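Side-chain contact in 5-formaminoimidazole-4-carboxamide-1-(beta)-D-ribofuranosyl 5'-monophosphate synthetase (Methanocaldococcus jannaschii, PDB 2R7L), which catalyses the ATP- and formate-dependent formylation of the purine intermediate AICAR to FAICAR without folates: residues A[9-13]-A[14-18]. Numbering follows the deposited sequence.
Sequences EIFDK and YNKDE
Phe11 and Tyr14 bracket a type I beta turn at the C-terminal end of helix 4-11, closed by the bond from Tyr14 N to Phe11 O (3.0 Å). A second type I turn, Asn15 to Glu18, follows at once, and Asn15 OD1 braces it by accepting from Asp17 N in an Asx turn. This C-terminal end of a helix illustrates how a lysine can gather backbone carbonyls. The chain of Lys16, bent at chi2 (-73°) and again at chi4 (-51°), curls back so that NZ meets Phe11 O in the carbonyl plane, on a lone pair, at 3.0 Å; that oxygen thus accepts two bonds. NZ also donates to Tyr14 O at 3.0 Å and weakly to Asp12 O; its positive charge is probably favourable beside carbonyls at this helix end. On the way, Lys16 CE passes Phe11 CE1 at 3.7 Å. The Tyr14 ring lies with one face over Phe11 CA, a CH-pi contact, while its CD2 abuts Phe11 CD2 at 3.4 Å, the ring planes inclined at 57°. Ile10 CG2 touches CE1 of the tyrosine more loosely, at 4.2 Å. The Tyr14 hydroxyl bonds to Ser87 O at the start of strand 87-89. With an alanine in place of Tyr14, a gap would probably open beside Ile10 and Phe11, and Ser87 O would lose its hydroxyl partner. The Tyr14 side chain also touches Arg83 of helix 76-84, and Phe11 packs on Ile19 and Ile356. Far from the substrate sites, the two turns link helix 4-11 to strand 20-24 of the parallel four-stranded sheet.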
loop_
_atom_site.group_PDB
_atom_site.type_symbol
_atom_site.label_atom_id
_atom_site.label_comp_id
_atom_site.label_asym_id
_atom_site.label_seq_id
_atom_site.Cartn_x
_atom_site.Cartn_y
_atom_site.Cartn_z
ATOM N N GLU A 9 19.498 -24.378 24.521
ATOM C CA GLU A 9 19.299 -25.812 24.362
ATOM C C GLU A 9 17.825 -26.204 24.448
ATOM O O GLU A 9 17.460 -27.327 24.109
ATOM C CB GLU A 9 20.138 -26.596 25.378
ATOM C CG GLU A 9 21.648 -26.442 25.172
ATOM C CD GLU A 9 22.478 -27.304 26.115
ATOM O OE1 GLU A 9 22.048 -28.437 26.434
ATOM O OE2 GLU A 9 23.567 -26.849 26.530
ATOM N N ILE A 10 16.982 -25.285 24.909
ATOM C CA ILE A 10 15.534 -25.480 24.839
ATOM C C ILE A 10 15.068 -25.109 23.432
ATOM O O ILE A 10 14.213 -25.776 22.842
ATOM C CB ILE A 10 14.778 -24.607 25.868
ATOM C CG1 ILE A 10 15.044 -25.089 27.298
ATOM C CG2 ILE A 10 13.275 -24.629 25.598
ATOM C CD1 ILE A 10 14.297 -26.351 27.676
ATOM N N PHE A 11 15.656 -24.038 22.905
ATOM C CA PHE A 11 15.322 -23.525 21.589
ATOM C C PHE A 11 15.900 -24.416 20.494
ATOM O O PHE A 11 15.349 -24.490 19.395
ATOM C CB PHE A 11 15.849 -22.097 21.431
ATOM C CG PHE A 11 15.536 -21.480 20.097
ATOM C CD1 PHE A 11 16.522 -21.349 19.130
ATOM C CD2 PHE A 11 14.253 -21.039 19.805
ATOM C CE1 PHE A 11 16.232 -20.784 17.893
ATOM C CE2 PHE A 11 13.960 -20.477 18.575
ATOM C CZ PHE A 11 14.952 -20.347 17.619
ATOM N N ASP A 12 17.013 -25.084 20.797
ATOM C CA ASP A 12 17.661 -25.983 19.842
ATOM C C ASP A 12 16.799 -27.197 19.524
ATOM O O ASP A 12 16.999 -27.857 18.508
ATOM C CB ASP A 12 19.024 -26.437 20.361
ATOM C CG ASP A 12 20.139 -25.494 19.963
ATOM O OD1 ASP A 12 19.960 -24.739 18.981
ATOM O OD2 ASP A 12 21.198 -25.511 20.629
ATOM N N LYS A 13 15.841 -27.483 20.398
ATOM C CA LYS A 13 14.941 -28.610 20.209
ATOM C C LYS A 13 13.625 -28.140 19.606
ATOM O O LYS A 13 12.671 -28.908 19.484
ATOM C CB LYS A 13 14.694 -29.321 21.540
ATOM C CG LYS A 13 15.967 -29.764 22.238
ATOM C CD LYS A 13 15.667 -30.601 23.473
ATOM C CE LYS A 13 16.952 -31.077 24.139
ATOM N NZ LYS A 13 16.680 -32.027 25.255
ATOM N N TYR A 14 13.583 -26.864 19.239
ATOM C CA TYR A 14 12.412 -26.278 18.602
ATOM C C TYR A 14 12.385 -26.642 17.117
ATOM O O TYR A 14 13.430 -26.774 16.485
ATOM C CB TYR A 14 12.448 -24.749 18.755
ATOM C CG TYR A 14 11.730 -24.185 19.973
ATOM C CD1 TYR A 14 11.430 -24.981 21.076
ATOM C CD2 TYR A 14 11.376 -22.839 20.025
ATOM C CE1 TYR A 14 10.778 -24.458 22.183
ATOM C CE2 TYR A 14 10.734 -22.308 21.128
ATOM C CZ TYR A 14 10.436 -23.119 22.202
ATOM O OH TYR A 14 9.791 -22.583 23.294
ATOM N N ASN A 15 11.188 -26.812 16.570
ATOM C CA ASN A 15 11.004 -26.883 15.125
ATOM C C ASN A 15 11.240 -25.509 14.503
ATOM O O ASN A 15 10.358 -24.651 14.521
ATOM C CB ASN A 15 9.586 -27.364 14.812
ATOM C CG ASN A 15 9.359 -27.613 13.326
ATOM O OD1 ASN A 15 10.064 -27.075 12.469
ATOM N ND2 ASN A 15 8.357 -28.426 13.017
ATOM N N LYS A 16 12.437 -25.298 13.960
ATOM C CA LYS A 16 12.840 -23.985 13.442
ATOM C C LYS A 16 12.025 -23.475 12.248
ATOM O O LYS A 16 12.260 -22.361 11.772
ATOM C CB LYS A 16 14.322 -23.988 13.061
ATOM C CG LYS A 16 15.254 -24.533 14.128
ATOM C CD LYS A 16 15.427 -23.571 15.291
ATOM C CE LYS A 16 16.461 -24.106 16.265
ATOM N NZ LYS A 16 16.144 -25.513 16.636
ATOM N N ASP A 17 11.083 -24.283 11.764
ATOM C CA ASP A 17 10.260 -23.900 10.615
ATOM C C ASP A 17 8.906 -23.404 11.101
ATOM O O ASP A 17 8.089 -22.918 10.314
ATOM C CB ASP A 17 10.041 -25.091 9.664
ATOM C CG ASP A 17 11.324 -25.593 9.034
ATOM O OD1 ASP A 17 12.152 -24.766 8.600
ATOM O OD2 ASP A 17 11.496 -26.829 8.963
ATOM N N GLU A 18 8.667 -23.546 12.401
ATOM C CA GLU A 18 7.372 -23.214 12.978
ATOM C C GLU A 18 7.480 -22.355 14.237
ATOM O O GLU A 18 6.691 -22.512 15.172
ATOM C CB GLU A 18 6.598 -24.493 13.277
ATOM C CG GLU A 18 6.504 -25.419 12.079
ATOM C CD GLU A 18 5.667 -26.642 12.354
ATOM O OE1 GLU A 18 5.158 -26.772 13.488
ATOM O OE2 GLU A 18 5.519 -27.474 11.434
#